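Local structure of elongation factor G (Thermus thermophilus, 2DY1) at residues L387-K390 / D394-R397; G399-K404 / Q441-E446; L406-S411 / K437-D442. The protein binds GTP together with a magnesium ion and probably acts as a GTPase that serves elongation during protein synthesis. All coordinates share one frame; numbering follows the deposited sequence.

Contact 1 (L387-K390 / D394-R397); sequences LHPK and DEAR
Pro389 rests its ring against the start of residues 394-397. Pro389 CB meets the backbone of the helix, lying 3.5 Å from Glu395 N. Pro389 CG reaches the carboxylate end of the same residue, 3.2 Å from Glu395 OE1. The ring and the Glu395 side chain run side by side and point the same way. Glu395 can do this because its CG is anti to the backbone N (chi1 176°) and the chain then bends at chi2 (68°), which brings OE1 back beside the proline CG. Asp394 meets Pro389 and Lys390, where the strand ends. Asp394 CB packs on Pro389 CB at 3.8 Å. Asp394 OD2 sits 3.4 Å from Lys390 CB, so this meeting is van der Waals. The Lys390 chain runs alongside Asp394, pointing the same way, but it is extended and carries its NZ past the carboxylate. Lys390 NZ stands 6.6 Å from Asp394 OD2 and forms a salt bridge with Glu446 instead.

The tight turn belongs to the ferredoxin-like fold of domain III of EF-G. Strand 383-389, central in its sheet, passes here into helix 392-408, the first half of a beta-alpha-beta unit.

Asp394 is held by both oxygens. OD2 accepts the backbone amide of Gly391, just ahead of the helix, and OD1 accepts the backbone amide of Glu446. The carboxylate lies in the first turn of the helix, where the helix end and these amides probably favour its negative charge. An asparagine in its place would probably keep only part of this grip, since one of the two amides would face an NH2 group and lose its acceptor. Farther back on the strand, His388 NE2 is hydrogen-bonded to Ser450 OG on the neighbouring strand 447-450.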
loop_
_atom_site.group_PDB
_atom_site.type_symbol
_atom_site.label_atom_id
_atom_site.label_comp_id
_atom_site.label_asym_id
_atom_site.label_seq_id
_atom_site.Cartn_x
_atom_site.Cartn_y
_atom_site.Cartn_z
ATOM N N LEU A 387 6.527 -15.899 -10.468
ATOM C CA LEU A 387 6.988 -15.234 -11.689
ATOM C C LEU A 387 7.800 -16.133 -12.591
ATOM O O LEU A 387 8.663 -16.870 -12.114
ATOM C CB LEU A 387 7.897 -14.049 -11.355
ATOM C CG LEU A 387 7.472 -12.733 -10.731
ATOM C CD1 LEU A 387 8.523 -11.676 -11.106
ATOM C CD2 LEU A 387 6.137 -12.325 -11.251
ATOM N N HIS A 388 7.560 -16.044 -13.897
ATOM C CA HIS A 388 8.297 -16.847 -14.866
ATOM C C HIS A 388 8.678 -16.018 -16.097
ATOM O O HIS A 388 7.823 -15.370 -16.689
ATOM C CB HIS A 388 7.425 -18.002 -15.361
ATOM C CG HIS A 388 6.707 -18.735 -14.275
ATOM N ND1 HIS A 388 7.242 -19.837 -13.642
ATOM C CD2 HIS A 388 5.498 -18.521 -13.702
ATOM C CE1 HIS A 388 6.393 -20.272 -12.728
ATOM N NE2 HIS A 388 5.327 -19.492 -12.744
ATOM N N PRO A 389 9.962 -15.989 -16.474
ATOM C CA PRO A 389 10.271 -15.210 -17.675
ATOM C C PRO A 389 9.683 -16.006 -18.841
ATOM O O PRO A 389 9.680 -17.246 -18.815
ATOM C CB PRO A 389 11.797 -15.198 -17.710
ATOM C CG PRO A 389 12.164 -16.496 -16.990
ATOM C CD PRO A 389 11.189 -16.510 -15.841
ATOM N N LYS A 390 9.188 -15.308 -19.857
ATOM C CA LYS A 390 8.568 -15.988 -20.997
ATOM C C LYS A 390 9.554 -16.848 -21.783
ATOM O O LYS A 390 9.260 -18.016 -22.113
ATOM C CB LYS A 390 7.898 -14.948 -21.905
ATOM C CG LYS A 390 7.235 -15.536 -23.159
ATOM C CD LYS A 390 6.409 -14.471 -23.878
ATOM C CE LYS A 390 6.030 -14.895 -25.310
ATOM N NZ LYS A 390 5.137 -13.886 -25.956
ATOM N N ASP A 394 14.069 -12.918 -22.017
ATOM C CA ASP A 394 13.495 -12.410 -20.773
ATOM C C ASP A 394 14.250 -12.850 -19.520
ATOM O O ASP A 394 14.446 -12.050 -18.606
ATOM C CB ASP A 394 12.027 -12.821 -20.688
ATOM C CG ASP A 394 11.264 -12.450 -21.944
ATOM O OD1 ASP A 394 11.166 -11.246 -22.249
ATOM O OD2 ASP A 394 10.773 -13.373 -22.645
ATOM N N GLU A 395 14.681 -14.105 -19.466
ATOM C CA GLU A 395 15.406 -14.575 -18.291
ATOM C C GLU A 395 16.703 -13.777 -18.106
ATOM O O GLU A 395 17.059 -13.429 -16.987
ATOM C CB GLU A 395 15.724 -16.072 -18.405
ATOM C CG GLU A 395 16.564 -16.603 -17.236
ATOM C CD GLU A 395 15.814 -16.615 -15.908
ATOM O OE1 GLU A 395 14.923 -17.473 -15.731
ATOM O OE2 GLU A 395 16.114 -15.764 -15.040
ATOM N N ALA A 396 17.381 -13.461 -19.203
ATOM C CA ALA A 396 18.638 -12.718 -19.126
ATOM C C ALA A 396 18.457 -11.272 -18.675
ATOM O O ALA A 396 19.360 -10.673 -18.085
ATOM C CB ALA A 396 19.335 -12.738 -20.475
ATOM N N ARG A 397 17.290 -10.714 -18.963
ATOM C CA ARG A 397 16.991 -9.325 -18.631
ATOM C C ARG A 397 16.168 -9.164 -17.356
ATOM O O ARG A 397 16.029 -8.047 -16.849
ATOM C CB ARG A 397 16.192 -8.673 -19.772
ATOM C CG ARG A 397 16.890 -8.503 -21.136
ATOM C CD ARG A 397 15.885 -7.927 -22.150
ATOM N NE ARG A 397 16.447 -7.712 -23.479
ATOM C CZ ARG A 397 15.768 -7.210 -24.510
ATOM N NH1 ARG A 397 14.496 -6.861 -24.376
ATOM N NH2 ARG A 397 16.357 -7.072 -25.693
#

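Contact 2 (G399-K404 / Q441-E446); sequences GEALRK and QDYGVE
Tyr443 lies against Ala401 and Lys404 just where helix 430-442 ends. The contact joins helix 392-408 to the C-terminal end of helix 430-442, the two helices on one side of the ferredoxin-like sheet of domain III. Tyr443 CB stands 4.1 Å from Ala401 CB. The ring then reaches along helix 392-408. With CG anti to its carbonyl carbon (chi1 -63°), Tyr443 brings CE2 to 3.6 Å from Lys404 CB. Lys404 CD lies over one face of the ring, 4.1 Å from the Tyr443 ring centroid and only 3° off the normal, a CH-pi contact. Beyond CD the lysine bends away, and Lys404 NZ bonds to Glu400 OE1 at 2.7 Å through the anti lone pair of that oxygen. Arg403 grips the same carboxylate side-on, with NE on OE2 and NH2 on OE1. This network probably steadies the lysine chain over the tyrosine. The phenol OH is hydrogen-bonded to Val293 O, on a strand of domain II.

Gly444 follows with positive phi (93°) and closes a Schellman motif. Gly444 N bonds back to Gln441 O at 2.9 Å, and Val445 N probably bonds to Leu440 O. A side chain at these backbone angles would press on the preceding carbonyl. The turn brings Val445 back toward the first helix. One of its methyls does the touching: Val445 CG2 packs on Ala401 CB at 3.5 Å.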
loop_
_atom_site.group_PDB
_atom_site.type_symbol
_atom_site.label_atom_id
_atom_site.label_comp_id
_atom_site.label_asym_id
_atom_site.label_seq_id
_atom_site.Cartn_x
_atom_site.Cartn_y
_atom_site.Cartn_z
ATOM N N GLY A 399 16.480 -9.946 -14.016
ATOM C CA GLY A 399 17.039 -9.378 -12.797
ATOM C C GLY A 399 17.079 -7.863 -12.786
ATOM O O GLY A 399 16.648 -7.237 -11.814
ATOM N N GLU A 400 17.599 -7.258 -13.854
ATOM C CA GLU A 400 17.703 -5.813 -13.899
ATOM C C GLU A 400 16.340 -5.136 -14.002
ATOM O O GLU A 400 16.117 -4.070 -13.423
ATOM C CB GLU A 400 18.610 -5.389 -15.063
ATOM C CG GLU A 400 18.622 -3.902 -15.361
ATOM C CD GLU A 400 19.103 -3.038 -14.202
ATOM O OE1 GLU A 400 18.900 -1.806 -14.271
ATOM O OE2 GLU A 400 19.679 -3.575 -13.234
ATOM N N ALA A 401 15.418 -5.750 -14.732
ATOM C CA ALA A 401 14.090 -5.148 -14.862
ATOM C C ALA A 401 13.375 -5.173 -13.504
ATOM O O ALA A 401 12.658 -4.214 -13.151
ATOM C CB ALA A 401 13.259 -5.898 -15.934
ATOM N N LEU A 402 13.568 -6.252 -12.745
ATOM C CA LEU A 402 12.957 -6.347 -11.417
ATOM C C LEU A 402 13.600 -5.343 -10.490
ATOM O O LEU A 402 12.925 -4.781 -9.629
ATOM C CB LEU A 402 13.107 -7.747 -10.834
ATOM C CG LEU A 402 12.188 -8.804 -11.448
ATOM C CD1 LEU A 402 12.609 -10.176 -10.949
ATOM C CD2 LEU A 402 10.736 -8.524 -11.083
ATOM N N ARG A 403 14.907 -5.129 -10.645
ATOM C CA ARG A 403 15.574 -4.139 -9.795
ATOM C C ARG A 403 14.903 -2.768 -10.013
ATOM O O ARG A 403 14.566 -2.060 -9.045
ATOM C CB ARG A 403 17.057 -4.033 -10.147
ATOM C CG ARG A 403 17.852 -3.137 -9.174
ATOM C CD ARG A 403 19.245 -2.811 -9.722
ATOM N NE ARG A 403 19.158 -1.949 -10.898
ATOM C CZ ARG A 403 18.780 -0.672 -10.860
ATOM N NH1 ARG A 403 18.472 -0.102 -9.701
ATOM N NH2 ARG A 403 18.663 0.021 -11.984
ATOM N N LYS A 404 14.718 -2.386 -11.275
ATOM C CA LYS A 404 14.074 -1.116 -11.613
ATOM C C LYS A 404 12.639 -1.071 -11.065
ATOM O O LYS A 404 12.199 -0.070 -10.499
ATOM C CB LYS A 404 14.009 -0.918 -13.137
ATOM C CG LYS A 404 15.347 -0.627 -13.824
ATOM C CD LYS A 404 15.064 -0.270 -15.285
ATOM C CE LYS A 404 16.337 0.132 -16.026
ATOM N NZ LYS A 404 17.207 -1.042 -16.297
ATOM N N GLN A 441 7.121 -5.194 -18.877
ATOM C CA GLN A 441 7.038 -5.170 -20.351
ATOM C C GLN A 441 7.597 -3.832 -20.891
ATOM O O GLN A 441 8.246 -3.795 -21.933
ATOM C CB GLN A 441 5.570 -5.371 -20.768
ATOM C CG GLN A 441 5.226 -5.075 -22.226
ATOM C CD GLN A 441 3.714 -5.166 -22.473
ATOM O OE1 GLN A 441 2.896 -4.563 -21.738
ATOM N NE2 GLN A 441 3.335 -5.925 -23.488
ATOM N N ASP A 442 7.346 -2.722 -20.192
ATOM C CA ASP A 442 7.859 -1.429 -20.630
ATOM C C ASP A 442 9.368 -1.445 -20.598
ATOM O O ASP A 442 10.012 -0.737 -21.374
ATOM C CB ASP A 442 7.415 -0.280 -19.715
ATOM C CG ASP A 442 5.924 -0.092 -19.677
ATOM O OD1 ASP A 442 5.222 -0.594 -20.576
ATOM O OD2 ASP A 442 5.446 0.593 -18.731
ATOM N N TYR A 443 9.914 -2.225 -19.667
ATOM C CA TYR A 443 11.368 -2.327 -19.505
ATOM C C TYR A 443 11.961 -3.362 -20.461
ATOM O O TYR A 443 13.164 -3.634 -20.416
ATOM C CB TYR A 443 11.740 -2.706 -18.074
ATOM C CG TYR A 443 11.335 -1.683 -17.010
ATOM C CD1 TYR A 443 11.288 -0.327 -17.306
ATOM C CD2 TYR A 443 11.061 -2.090 -15.705
ATOM C CE1 TYR A 443 10.980 0.617 -16.309
ATOM C CE2 TYR A 443 10.755 -1.158 -14.706
ATOM C CZ TYR A 443 10.724 0.187 -15.021
ATOM O OH TYR A 443 10.499 1.131 -14.028
ATOM N N GLY A 444 11.117 -3.940 -21.307
ATOM C CA GLY A 444 11.602 -4.907 -22.301
ATOM C C GLY A 444 11.569 -6.379 -21.913
ATOM O O GLY A 444 12.158 -7.230 -22.584
ATOM N N VAL A 445 10.849 -6.704 -20.854
ATOM C CA VAL A 445 10.811 -8.070 -20.378
ATOM C C VAL A 445 9.412 -8.639 -20.310
ATOM O O VAL A 445 8.525 -8.040 -19.718
ATOM C CB VAL A 445 11.451 -8.141 -18.973
ATOM C CG1 VAL A 445 11.503 -9.584 -18.473
ATOM C CG2 VAL A 445 12.856 -7.526 -19.020
ATOM N N GLU A 446 9.211 -9.794 -20.938
ATOM C CA GLU A 446 7.917 -10.463 -20.872
ATOM C C GLU A 446 7.949 -11.489 -19.744
ATOM O O GLU A 446 8.777 -12.406 -19.744
ATOM C CB GLU A 446 7.600 -11.194 -22.188
ATOM C CG GLU A 446 7.304 -10.278 -23.359
ATOM C CD GLU A 446 7.107 -11.068 -24.641
ATOM O OE1 GLU A 446 8.115 -11.388 -25.302
ATOM O OE2 GLU A 446 5.945 -11.376 -24.950
#

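Contact 3 (L406-S411 / K437-D442); sequences LEEDPS and KERLQD
Glu408 and Arg439 bridge the two helices with their side chains crossing at about a right angle. The guanidinium is met side-on, and two of its nitrogens take one carboxylate oxygen each. Glu408 OE2 accepts from Arg439 NE at 2.8 Å with its syn lone pair. That bond is bent, with an angle of 141° at the hydrogen, and the oxygen is tilted from the guanidinium plane. Arg439 NH2 lies 2.9 Å from Glu408 OE1, in the guanidinium plane, and this bond is straighter at 168°. The two flat groups are turned 36° against each other, which probably accounts for the difference. Both chains leave with CG anti to the backbone N. Glu408 then stays extended, while Arg439 bends at chi2, so that its NE and NH2 turn to the acid.

The third nitrogen is used as well. Arg439 NH1 bonds to Asp442 OD2 at 3.1 Å, one turn on in the same helix. Glu408 and Asp442 both meet the edge of the guanidinium, and with Asp294 on NH2 three acids probably fix its rotation. After the helix, Asp409 OD1 accepts from Ser411 N at 3.0 Å, an Asx turn, and from Ser411 OG at 2.6 Å.

The pair is buried, and strand 285-294 of domain II and its end help satisfy it. Glu408 OE1 also accepts from Val293 N, and Arg439 NH2 forms its salt bridge with Asp294. Arg439 further packs on Pro53 of the GTP-binding domain. The arrangement is a salt-bridge network linking two helices of domain III where three domains of the factor meet.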
loop_
_atom_site.group_PDB
_atom_site.type_symbol
_atom_site.label_atom_id
_atom_site.label_comp_id
_atom_site.label_asym_id
_atom_site.label_seq_id
_atom_site.Cartn_x
_atom_site.Cartn_y
_atom_site.Cartn_z
ATOM N N LEU A 406 11.283 -2.643 -8.526
ATOM C CA LEU A 406 11.211 -2.506 -7.072
ATOM C C LEU A 406 11.748 -1.163 -6.594
ATOM O O LEU A 406 11.401 -0.727 -5.500
ATOM C CB LEU A 406 11.920 -3.689 -6.378
ATOM C CG LEU A 406 11.110 -4.963 -6.078
ATOM C CD1 LEU A 406 10.169 -4.699 -4.916
ATOM C CD2 LEU A 406 10.313 -5.413 -7.305
ATOM N N GLU A 407 12.606 -0.514 -7.380
ATOM C CA GLU A 407 13.069 0.829 -7.000
ATOM C C GLU A 407 11.883 1.763 -7.137
ATOM O O GLU A 407 11.625 2.615 -6.275
ATOM C CB GLU A 407 14.145 1.358 -7.950
ATOM C CG GLU A 407 15.533 0.933 -7.656
ATOM C CD GLU A 407 15.998 1.384 -6.285
ATOM O OE1 GLU A 407 15.712 2.539 -5.871
ATOM O OE2 GLU A 407 16.668 0.571 -5.634
ATOM N N GLU A 408 11.168 1.626 -8.251
ATOM C CA GLU A 408 10.029 2.470 -8.525
ATOM C C GLU A 408 8.872 2.132 -7.601
ATOM O O GLU A 408 8.144 3.023 -7.148
ATOM C CB GLU A 408 9.631 2.277 -10.004
ATOM C CG GLU A 408 8.515 3.120 -10.489
ATOM C CD GLU A 408 8.334 2.959 -11.988
ATOM O OE1 GLU A 408 9.003 3.676 -12.769
ATOM O OE2 GLU A 408 7.508 2.106 -12.361
ATOM N N ASP A 409 8.720 0.850 -7.266
ATOM C CA ASP A 409 7.593 0.451 -6.434
ATOM C C ASP A 409 7.956 -0.490 -5.303
ATOM O O ASP A 409 7.859 -1.705 -5.416
ATOM C CB ASP A 409 6.513 -0.187 -7.318
ATOM C CG ASP A 409 5.252 -0.519 -6.555
ATOM O OD1 ASP A 409 5.127 -0.202 -5.344
ATOM O OD2 ASP A 409 4.356 -1.106 -7.184
ATOM N N PRO A 410 8.400 0.080 -4.175
ATOM C CA PRO A 410 8.782 -0.704 -2.998
ATOM C C PRO A 410 7.583 -1.312 -2.255
ATOM O O PRO A 410 7.756 -1.929 -1.190
ATOM C CB PRO A 410 9.565 0.311 -2.142
ATOM C CG PRO A 410 10.025 1.336 -3.127
ATOM C CD PRO A 410 8.832 1.480 -4.039
ATOM N N SER A 411 6.367 -1.122 -2.787
ATOM C CA SER A 411 5.193 -1.728 -2.157
ATOM C C SER A 411 5.028 -3.170 -2.643
ATOM O O SER A 411 4.153 -3.889 -2.168
ATOM C CB SER A 411 3.908 -0.936 -2.439
ATOM O OG SER A 411 3.378 -1.223 -3.727
ATOM N N LYS A 437 3.284 -6.316 -14.110
ATOM C CA LYS A 437 3.595 -7.128 -15.287
ATOM C C LYS A 437 3.790 -6.206 -16.485
ATOM O O LYS A 437 4.706 -6.386 -17.294
ATOM C CB LYS A 437 2.447 -8.104 -15.555
ATOM C CG LYS A 437 2.631 -8.933 -16.816
ATOM C CD LYS A 437 1.525 -9.977 -16.944
ATOM C CE LYS A 437 1.752 -10.789 -18.229
ATOM N NZ LYS A 437 0.566 -11.643 -18.525
ATOM N N GLU A 438 2.897 -5.232 -16.612
ATOM C CA GLU A 438 2.971 -4.262 -17.696
ATOM C C GLU A 438 4.229 -3.424 -17.602
ATOM O O GLU A 438 4.834 -3.109 -18.620
ATOM C CB GLU A 438 1.735 -3.344 -17.667
ATOM C CG GLU A 438 0.459 -4.107 -18.005
ATOM C CD GLU A 438 -0.813 -3.360 -17.622
ATOM O OE1 GLU A 438 -0.797 -2.114 -17.550
ATOM O OE2 GLU A 438 -1.849 -4.033 -17.419
ATOM N N ARG A 439 4.617 -3.047 -16.380
ATOM C CA ARG A 439 5.800 -2.227 -16.242
ATOM C C ARG A 439 7.056 -2.994 -16.663
ATOM O O ARG A 439 7.935 -2.406 -17.298
ATOM C CB ARG A 439 5.913 -1.689 -14.799
ATOM C CG ARG A 439 6.949 -0.582 -14.675
ATOM C CD ARG A 439 6.607 0.587 -15.575
ATOM N NE ARG A 439 7.292 1.819 -15.164
ATOM C CZ ARG A 439 7.285 2.928 -15.890
ATOM N NH1 ARG A 439 6.642 2.958 -17.064
ATOM N NH2 ARG A 439 7.890 4.029 -15.443
ATOM N N LEU A 440 7.134 -4.280 -16.317
ATOM C CA LEU A 440 8.270 -5.112 -16.714
ATOM C C LEU A 440 8.299 -5.135 -18.256
ATOM O O LEU A 440 9.371 -5.077 -18.870
ATOM C CB LEU A 440 8.109 -6.521 -16.129
ATOM C CG LEU A 440 8.320 -6.540 -14.606
ATOM C CD1 LEU A 440 7.923 -7.874 -13.992
ATOM C CD2 LEU A 440 9.810 -6.258 -14.327
ATOM N N GLN A 441 7.121 -5.194 -18.877
ATOM C CA GLN A 441 7.038 -5.170 -20.351
ATOM C C GLN A 441 7.597 -3.832 -20.891
ATOM O O GLN A 441 8.246 -3.795 -21.933
ATOM C CB GLN A 441 5.570 -5.371 -20.768
ATOM C CG GLN A 441 5.226 -5.075 -22.226
ATOM C CD GLN A 441 3.714 -5.166 -22.473
ATOM O OE1 GLN A 441 2.896 -4.563 -21.738
ATOM N NE2 GLN A 441 3.335 -5.925 -23.488
ATOM N N ASP A 442 7.346 -2.722 -20.192
ATOM C CA ASP A 442 7.859 -1.429 -20.630
ATOM C C ASP A 442 9.368 -1.445 -20.598
ATOM O O ASP A 442 10.012 -0.737 -21.374
ATOM C CB ASP A 442 7.415 -0.280 -19.715
ATOM C CG ASP A 442 5.924 -0.092 -19.677
ATOM O OD1 ASP A 442 5.222 -0.594 -20.576
ATOM O OD2 ASP A 442 5.446 0.593 -18.731
#

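Overall arrangement
Along the chain, contact 1 comes first and closes a very short loop, the turn from strand 383-389 into helix 392-408. Contacts 2 and 3 open later on that helix and span far more chain. Both reach helix 430-442 and its end. Contact 3 falls within the span of contact 2, and the two share Gln441 and Asp442. None truly crosses another. Contacts 1 and 2 touch through Val445 and Glu446, which lead into strand 447-450, the edge strand beside 383-389. Contacts 2 and 3 touch through Leu440 and where Tyr443 meets Glu408. Together they run along helix 392-408, from its joint with the sheet to its C-terminal end, which faces domain II and the GTP-binding domain.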